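Neurotrypsin (Mus musculus, PDB 6H8M) is a secreted brain serine protease that plays a role in neuronal plasticity, represented here by its third scavenger receptor cysteine-rich domain. Local coordinates at residues I6-G11 and R45-K50; E16-V21 and W27-D32. All blocks are in the same frame, centred on the assembly; numbering follows the deposited sequence.

Contact 1: residues I6-G11 and R45-K50; sequences IRLVDG and RQLGYK
Ile6 and Leu8 of strand 6-10 meet Leu47, at the end of helix 37-46, in a small apolar cluster. One branch of Leu47 meets Leu8: its CD1 comes 3.7 Å from Leu8 CG, the branch point, and touches the Leu8 CD1 methyl as well. The other branch, Leu47 CD2, lies 3.9 Å from Ile6 CG1, the two side chains crossing at a slant. A leucine suits this place because its two methyls reach two different neighbours.

The fold element is helix 37-46, the one helix of this SRCR domain, packed against the five-stranded sheet in which 6-10 is an edge strand. The helix is closed by a Schellman motif, in which Gly48, with positive phi, turns its N back to Arg45 O at 3.0 Å; any side chain there would press on the carbonyl O of Leu47.

A second kind of contact sets a methyl against an amide. With chi1 at 63°, Ile6 CG1 sits between its own backbone N and carbonyl carbon and carries CD1 to within 3.5 Å of Gln46 CD. Gln46 can serve both purposes: its extended chain lies against the isoleucine, while its amide is bound at both ends, NE2 giving a hydrogen bond to Phe4 O and OE1 accepting one from Leu82 N.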
ATOM      1  N   ILE A   6       9.301   1.581  -2.730  1.00 38.52           N
ATOM      2  CA  ILE A   6       7.885   1.592  -3.003  1.00 38.08           C
ATOM      3  C   ILE A   6       7.605   2.380  -4.273  1.00 35.17           C
ATOM      4  O   ILE A   6       8.380   3.358  -4.653  1.00 39.72           O
ATOM      5  CB  ILE A   6       7.095   2.148  -1.794  1.00 39.33           C
ATOM      6  CG1 ILE A   6       7.420   3.574  -1.466  1.00 45.15           C
ATOM      7  CG2 ILE A   6       7.306   1.294  -0.575  1.00 45.82           C
ATOM      8  CD1 ILE A   6       6.471   4.128  -0.423  1.00 48.14           C
ATOM      9  N   ARG A   7       6.573   1.943  -4.988  1.00 35.72           N
ATOM     10  CA  ARG A   7       6.102   2.659  -6.177  1.00 38.43           C
ATOM     11  C   ARG A   7       4.607   2.502  -6.281  1.00 40.34           C
ATOM     12  O   ARG A   7       4.047   1.578  -5.777  1.00 37.42           O
ATOM     13  CB  ARG A   7       6.811   2.134  -7.438  1.00 39.26           C
ATOM     14  CG  ARG A   7       6.499   0.700  -7.836  1.00 40.85           C
ATOM     15  CD  ARG A   7       7.314   0.216  -9.023  1.00 46.01           C
ATOM     16  NE  ARG A   7       6.833  -1.121  -9.372  1.00 48.26           N
ATOM     17  CZ  ARG A   7       7.447  -1.947 -10.168  1.00 53.22           C
ATOM     18  NH1 ARG A   7       8.602  -1.576 -10.696  1.00 52.83           N
ATOM     19  NH2 ARG A   7       6.899  -3.115 -10.439  1.00 48.16           N
ATOM     20  N   LEU A   8       3.963   3.430  -6.991  1.00 34.36           N
ATOM     21  CA  LEU A   8       2.565   3.349  -7.343  1.00 37.19           C
ATOM     22  C   LEU A   8       2.409   3.041  -8.852  1.00 41.22           C
ATOM     23  O   LEU A   8       3.205   3.586  -9.663  1.00 41.53           O
ATOM     24  CB  LEU A   8       1.844   4.679  -7.068  1.00 37.58           C
ATOM     25  CG  LEU A   8       1.955   5.138  -5.614  1.00 39.67           C
ATOM     26  CD1 LEU A   8       1.123   6.404  -5.450  1.00 39.76           C
ATOM     27  CD2 LEU A   8       1.559   4.040  -4.606  1.00 40.60           C
ATOM     28  N   VAL A   9       1.549   2.076  -9.177  1.00 38.53           N
ATOM     29  CA  VAL A   9       1.398   1.596 -10.551  1.00 38.40           C
ATOM     30  C   VAL A   9      -0.068   1.656 -10.973  1.00 38.93           C
ATOM     31  O   VAL A   9      -0.983   1.462 -10.185  1.00 40.05           O
ATOM     32  CB  VAL A   9       1.904   0.128 -10.614  1.00 44.68           C
ATOM     33  CG1 VAL A   9       1.918  -0.403 -12.064  1.00 53.65           C
ATOM     34  CG2 VAL A   9       3.309   0.026 -10.024  1.00 49.23           C
ATOM     35  N   ASP A  10      -0.302   1.965 -12.267  1.00 41.83           N
ATOM     36  CA  ASP A  10      -1.619   1.829 -12.897  1.00 46.17           C
ATOM     37  C   ASP A  10      -2.632   2.903 -12.460  1.00 46.21           C
ATOM     38  O   ASP A  10      -3.824   2.727 -12.746  1.00 44.80           O
ATOM     39  CB  ASP A  10      -2.230   0.443 -12.705  1.00 42.17           C
ATOM     40  CG  ASP A  10      -1.605  -0.638 -13.541  1.00 54.25           C
ATOM     41  OD1 ASP A  10      -1.030  -0.314 -14.578  1.00 53.66           O
ATOM     42  OD2 ASP A  10      -1.725  -1.786 -13.178  1.00 51.14           O
ATOM     43  N   GLY A  11      -2.164   3.982 -11.869  1.00 42.88           N
ATOM     44  CA  GLY A  11      -2.955   5.169 -11.563  1.00 42.62           C
ATOM     45  C   GLY A  11      -3.095   6.062 -12.778  1.00 49.49           C
ATOM     46  O   GLY A  11      -2.403   5.910 -13.722  1.00 46.41           O
ATOM     47  N   ARG A  45       3.303   9.684   2.568  1.00 45.93           N
ATOM     48  CA  ARG A  45       4.366  10.387   3.313  1.00 50.20           C
ATOM     49  C   ARG A  45       5.744   9.906   2.845  1.00 47.44           C
ATOM     50  O   ARG A  45       6.595  10.696   2.553  1.00 45.18           O
ATOM     51  CB  ARG A  45       4.148  10.255   4.833  1.00 54.88           C
ATOM     52  CG  ARG A  45       5.130  11.057   5.691  1.00 61.93           C
ATOM     53  CD  ARG A  45       4.766  11.045   7.180  1.00 59.05           C
ATOM     54  NE  ARG A  45       3.435  11.536   7.493  1.00 60.48           N
ATOM     55  CZ  ARG A  45       2.409  10.790   7.895  1.00 62.31           C
ATOM     56  NH1 ARG A  45       2.543   9.493   8.161  1.00 58.13           N
ATOM     57  NH2 ARG A  45       1.225  11.365   8.022  1.00 63.04           N
ATOM     58  N   GLN A  46       5.954   8.600   2.740  1.00 47.76           N
ATOM     59  CA  GLN A  46       7.205   8.066   2.322  1.00 46.48           C
ATOM     60  C   GLN A  46       7.542   8.540   0.891  1.00 45.06           C
ATOM     61  O   GLN A  46       8.733   8.775   0.608  1.00 44.57           O
ATOM     62  CB  GLN A  46       7.262   6.554   2.449  1.00 45.65           C
ATOM     63  CG  GLN A  46       8.666   6.014   2.186  1.00 46.11           C
ATOM     64  CD  GLN A  46       8.809   4.521   2.089  1.00 45.35           C
ATOM     65  OE1 GLN A  46       8.165   3.760   2.783  1.00 48.06           O
ATOM     66  NE2 GLN A  46       9.789   4.096   1.334  1.00 42.96           N
ATOM     67  N   LEU A  47       6.533   8.646   0.028  1.00 42.84           N
ATOM     68  CA  LEU A  47       6.717   9.098  -1.338  1.00 41.75           C
ATOM     69  C   LEU A  47       6.940  10.612  -1.449  1.00 47.29           C
ATOM     70  O   LEU A  47       7.237  11.092  -2.536  1.00 42.26           O
ATOM     71  CB  LEU A  47       5.470   8.688  -2.124  1.00 41.64           C
ATOM     72  CG  LEU A  47       5.337   7.208  -2.464  1.00 42.86           C
ATOM     73  CD1 LEU A  47       3.963   6.937  -3.080  1.00 44.24           C
ATOM     74  CD2 LEU A  47       6.440   6.766  -3.399  1.00 45.06           C
ATOM     75  N   GLY A  48       6.800  11.328  -0.347  1.00 50.54           N
ATOM     76  CA  GLY A  48       7.121  12.748  -0.313  1.00 52.06           C
ATOM     77  C   GLY A  48       5.928  13.650  -0.473  1.00 56.68           C
ATOM     78  O   GLY A  48       6.126  14.846  -0.539  1.00 56.20           O
ATOM     79  N   TYR A  49       4.691  13.123  -0.386  1.00 48.14           N
ATOM     80  CA  TYR A  49       3.491  13.908  -0.446  1.00 56.11           C
ATOM     81  C   TYR A  49       3.091  14.280   0.997  1.00 62.14           C
ATOM     82  O   TYR A  49       3.354  13.550   1.926  1.00 71.28           O
ATOM     83  CB  TYR A  49       2.373  13.174  -1.182  1.00 53.60           C
ATOM     84  CG  TYR A  49       2.759  12.829  -2.588  1.00 52.30           C
ATOM     85  CD1 TYR A  49       3.059  13.845  -3.477  1.00 62.09           C
ATOM     86  CD2 TYR A  49       3.041  11.535  -2.965  1.00 48.43           C
ATOM     87  CE1 TYR A  49       3.543  13.572  -4.745  1.00 63.35           C
ATOM     88  CE2 TYR A  49       3.471  11.236  -4.246  1.00 51.26           C
ATOM     89  CZ  TYR A  49       3.754  12.257  -5.122  1.00 58.80           C
ATOM     90  OH  TYR A  49       4.158  11.967  -6.386  1.00 65.79           O
ATOM     91  N   LYS A  50       2.467  15.442   1.147  1.00 61.86           N
ATOM     92  CA  LYS A  50       2.211  16.054   2.443  1.00 71.82           C
ATOM     93  C   LYS A  50       0.713  16.175   2.734  1.00 69.73           C
ATOM     94  O   LYS A  50       0.336  16.443   3.898  1.00 68.87           O
ATOM     95  CB  LYS A  50       2.809  17.463   2.468  1.00 77.71           C
ATOM     96  CG  LYS A  50       4.249  17.529   2.006  1.00 82.14           C
ATOM     97  CD  LYS A  50       5.214  16.805   2.944  1.00 85.92           C
ATOM     98  CE  LYS A  50       6.635  16.821   2.429  1.00 88.99           C
ATOM     99  NZ  LYS A  50       7.627  17.014   3.508  1.00 97.12           N
TER

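Contact 2: residues E16-V21 and W27-D32; sequences EGRVEV and WGTICD
The beta hairpin of strands 18-23 and 26-30, in the middle of the five-stranded SRCR sheet, is joined here by the antiparallel hydrogen-bonded pair Val21 and Gly28. Val21 N donates to Gly28 O at 2.9 Å and 165°, and Gly28 N returns a bond of the same length to Val21 O. The same Gly28 O also receives a CA-H...O contact from Glu20 CA. Beyond this pair the strands splay: the N-to-C directions of the two short strand segments lie at 131°, well short of a true antiparallel alignment, and a water bridges the gap, 2.7 Å from Val19 O and accepting a hydrogen bond from Ile30 N.

Val19, Val21 and Ile30 form an apolar patch. Ile30 CD1 touches both Val21 CG1, 3.7 Å away, and Val19 CG1; beta-branched residues fit the extended backbone and present methyls close to it. On this side of the hairpin, strand 102-105 and strand 6-10 add Val103, Leu8 and Ile6.

The face of Glu20 and Thr29 is polar. Arg18, bent at chi3 (60°), brings NE and NH2 side-on to Glu20 OE1, each 3.0 Å from it and both from one face of the carboxylate, with OE1 lying in the guanidinium plane. Thr29 CG2 packs at the guanidinium edge, while its OG1 is hydrogen-bonded to Asp100. Glu20 OE2 pairs with Arg7, and Arg18 NH1 with Asp10. A methionine in place of Arg18 would probably leave OE1 of the buried Glu20 without its two donors and Asp10 without its salt-bridge mate. Trp27 turns its ring edge to the backbone of Glu20, with CZ3 3.5 Å from Glu20 O.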
ATOM      1  N   GLU A  16      -1.222   8.410  -7.552  1.00 42.16           N
ATOM      2  CA  GLU A  16      -2.142   7.392  -7.137  1.00 36.35           C
ATOM      3  C   GLU A  16      -1.814   6.095  -7.887  1.00 37.21           C
ATOM      4  O   GLU A  16      -1.092   6.073  -8.848  1.00 38.84           O
ATOM      5  CB  GLU A  16      -3.569   7.789  -7.483  1.00 39.62           C
ATOM      6  CG  GLU A  16      -3.831   7.827  -8.984  1.00 41.61           C
ATOM      7  CD  GLU A  16      -5.252   8.167  -9.412  1.00 48.43           C
ATOM      8  OE1 GLU A  16      -5.940   8.846  -8.650  1.00 51.36           O
ATOM      9  OE2 GLU A  16      -5.638   7.753 -10.517  1.00 48.77           O
ATOM     10  N   GLY A  17      -2.207   4.982  -7.296  1.00 35.62           N
ATOM     11  CA  GLY A  17      -2.123   3.702  -7.977  1.00 33.69           C
ATOM     12  C   GLY A  17      -2.038   2.537  -6.991  1.00 33.38           C
ATOM     13  O   GLY A  17      -2.124   2.755  -5.747  1.00 34.18           O
ATOM     14  N   ARG A  18      -1.822   1.333  -7.530  1.00 32.75           N
ATOM     15  CA  ARG A  18      -1.631   0.120  -6.693  1.00 33.92           C
ATOM     16  C   ARG A  18      -0.232   0.202  -6.068  1.00 33.93           C
ATOM     17  O   ARG A  18       0.728   0.493  -6.807  1.00 35.34           O
ATOM     18  CB  ARG A  18      -1.770  -1.139  -7.553  1.00 35.40           C
ATOM     19  CG  ARG A  18      -1.577  -2.441  -6.789  1.00 35.47           C
ATOM     20  CD  ARG A  18      -1.681  -3.658  -7.688  1.00 37.72           C
ATOM     21  NE  ARG A  18      -0.678  -3.656  -8.743  1.00 37.80           N
ATOM     22  CZ  ARG A  18      -0.847  -3.108  -9.941  1.00 40.67           C
ATOM     23  NH1 ARG A  18      -1.988  -2.513 -10.242  1.00 39.23           N
ATOM     24  NH2 ARG A  18       0.125  -3.158 -10.834  1.00 42.37           N
ATOM     25  N   VAL A  19      -0.129  -0.076  -4.766  1.00 33.65           N
ATOM     26  CA  VAL A  19       1.159  -0.027  -4.026  1.00 33.98           C
ATOM     27  C   VAL A  19       1.985  -1.252  -4.339  1.00 36.82           C
ATOM     28  O   VAL A  19       1.472  -2.368  -4.246  1.00 37.19           O
ATOM     29  CB  VAL A  19       0.924   0.053  -2.507  1.00 38.17           C
ATOM     30  CG1 VAL A  19       2.318   0.194  -1.870  1.00 40.71           C
ATOM     31  CG2 VAL A  19       0.043   1.251  -2.166  1.00 41.53           C
ATOM     32  N   GLU A  20       3.230  -1.052  -4.828  1.00 35.92           N
ATOM     33  CA  GLU A  20       4.152  -2.146  -4.988  1.00 38.06           C
ATOM     34  C   GLU A  20       5.376  -1.868  -4.113  1.00 38.95           C
ATOM     35  O   GLU A  20       5.843  -0.714  -3.984  1.00 39.67           O
ATOM     36  CB  GLU A  20       4.481  -2.397  -6.464  1.00 39.84           C
ATOM     37  CG  GLU A  20       3.201  -2.833  -7.211  1.00 41.08           C
ATOM     38  CD  GLU A  20       3.293  -3.414  -8.586  1.00 48.94           C
ATOM     39  OE1 GLU A  20       2.289  -4.048  -9.012  1.00 46.10           O
ATOM     40  OE2 GLU A  20       4.351  -3.216  -9.176  1.00 49.37           O
ATOM     41  N   VAL A  21       5.918  -2.948  -3.544  1.00 38.19           N
ATOM     42  CA  VAL A  21       7.044  -2.828  -2.666  1.00 37.85           C
ATOM     43  C   VAL A  21       8.094  -3.857  -3.072  1.00 38.78           C
ATOM     44  O   VAL A  21       7.754  -4.931  -3.584  1.00 40.04           O
ATOM     45  CB  VAL A  21       6.639  -3.035  -1.208  1.00 44.99           C
ATOM     46  CG1 VAL A  21       5.488  -2.133  -0.841  1.00 55.58           C
ATOM     47  CG2 VAL A  21       6.208  -4.476  -0.973  1.00 50.73           C
ATOM     48  N   TRP A  27       9.567  -7.091  -7.004  1.00 44.76           N
ATOM     49  CA  TRP A  27       8.423  -6.232  -6.783  1.00 43.71           C
ATOM     50  C   TRP A  27       7.178  -7.075  -6.488  1.00 44.92           C
ATOM     51  O   TRP A  27       6.939  -8.064  -7.141  1.00 44.72           O
ATOM     52  CB  TRP A  27       8.145  -5.313  -7.989  1.00 44.55           C
ATOM     53  CG  TRP A  27       9.167  -4.241  -8.147  1.00 42.56           C
ATOM     54  CD1 TRP A  27      10.259  -4.223  -8.984  1.00 44.48           C
ATOM     55  CD2 TRP A  27       9.239  -3.037  -7.370  1.00 39.86           C
ATOM     56  NE1 TRP A  27      10.941  -3.045  -8.800  1.00 44.62           N
ATOM     57  CE2 TRP A  27      10.361  -2.325  -7.804  1.00 43.60           C
ATOM     58  CE3 TRP A  27       8.484  -2.510  -6.329  1.00 39.20           C
ATOM     59  CZ2 TRP A  27      10.695  -1.080  -7.283  1.00 43.79           C
ATOM     60  CZ3 TRP A  27       8.783  -1.268  -5.836  1.00 37.13           C
ATOM     61  CH2 TRP A  27       9.914  -0.589  -6.272  1.00 39.90           C
ATOM     62  N   GLY A  28       6.391  -6.679  -5.487  1.00 38.84           N
ATOM     63  CA  GLY A  28       5.147  -7.386  -5.169  1.00 41.42           C
ATOM     64  C   GLY A  28       4.162  -6.475  -4.490  1.00 40.39           C
ATOM     65  O   GLY A  28       4.445  -5.280  -4.273  1.00 41.01           O
ATOM     66  N   THR A  29       3.007  -6.997  -4.155  1.00 39.67           N
ATOM     67  CA  THR A  29       1.887  -6.144  -3.728  1.00 39.73           C
ATOM     68  C   THR A  29       1.657  -6.297  -2.233  1.00 41.65           C
ATOM     69  O   THR A  29       2.346  -7.023  -1.562  1.00 43.75           O
ATOM     70  CB  THR A  29       0.637  -6.493  -4.550  1.00 41.20           C
ATOM     71  OG1 THR A  29       0.364  -7.895  -4.441  1.00 42.34           O
ATOM     72  CG2 THR A  29       0.928  -6.278  -6.017  1.00 41.25           C
ATOM     73  N   ILE A  30       0.638  -5.567  -1.769  1.00 40.71           N
ATOM     74  CA  ILE A  30       0.199  -5.570  -0.396  1.00 38.87           C
ATOM     75  C   ILE A  30      -1.292  -5.891  -0.357  1.00 40.12           C
ATOM     76  O   ILE A  30      -2.109  -5.283  -1.078  1.00 39.19           O
ATOM     77  CB  ILE A  30       0.449  -4.194   0.229  1.00 41.94           C
ATOM     78  CG1 ILE A  30       1.907  -3.786   0.108  1.00 43.25           C
ATOM     79  CG2 ILE A  30      -0.060  -4.134   1.649  1.00 43.50           C
ATOM     80  CD1 ILE A  30       2.189  -2.459   0.820  1.00 47.30           C
ATOM     81  N   CYS A  31      -1.682  -6.845   0.481  1.00 41.41           N
ATOM     82  CA  CYS A  31      -3.090  -7.233   0.679  1.00 45.84           C
ATOM     83  C   CYS A  31      -3.875  -6.093   1.375  1.00 49.74           C
ATOM     84  O   CYS A  31      -3.370  -5.464   2.277  1.00 46.56           O
ATOM     85  CB  CYS A  31      -3.185  -8.500   1.516  1.00 50.31           C
ATOM     86  SG  CYS A  31      -4.874  -9.127   1.630  1.00 56.85           S
ATOM     87  N   ASP A  32      -5.143  -5.907   0.996  1.00 45.12           N
ATOM     88  CA  ASP A  32      -5.944  -4.793   1.510  1.00 45.95           C
ATOM     89  C   ASP A  32      -6.608  -5.125   2.842  1.00 47.04           C
ATOM     90  O   ASP A  32      -7.377  -4.312   3.324  1.00 43.52           O
ATOM     91  CB  ASP A  32      -6.977  -4.324   0.476  1.00 40.94           C
ATOM     92  CG  ASP A  32      -8.101  -5.339   0.242  1.00 45.18           C
ATOM     93  OD1 ASP A  32      -8.065  -6.426   0.866  1.00 44.25           O
ATOM     94  OD2 ASP A  32      -8.961  -5.085  -0.612  1.00 45.53           O
TER
HETATM   95  O   HOH W   1      -0.761  -3.677  -3.592  1.00 38.18           O

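Overall arrangement
Contact 2 is buried near the middle of the domain, whereas contact 1 lies at the surface with every touching residue partly exposed. Strand 6-10 connects them: it pairs with strand 18-23 in the sheet while Ile6 and Leu8 face the helix end. Contact 1 rests on aliphatic packing and a methyl against an amide, with no hydrogen bond between its segments; contact 2 combines backbone pairing, a bridging water, an apolar side and a charged one. The two sides of strand 6-10 match this division. Ile6 and Leu8 lie on the helix side, with Val21 and Val19 beside them, while Arg7 on the other side belongs to the charged face and makes a cation-pi contact with Trp27.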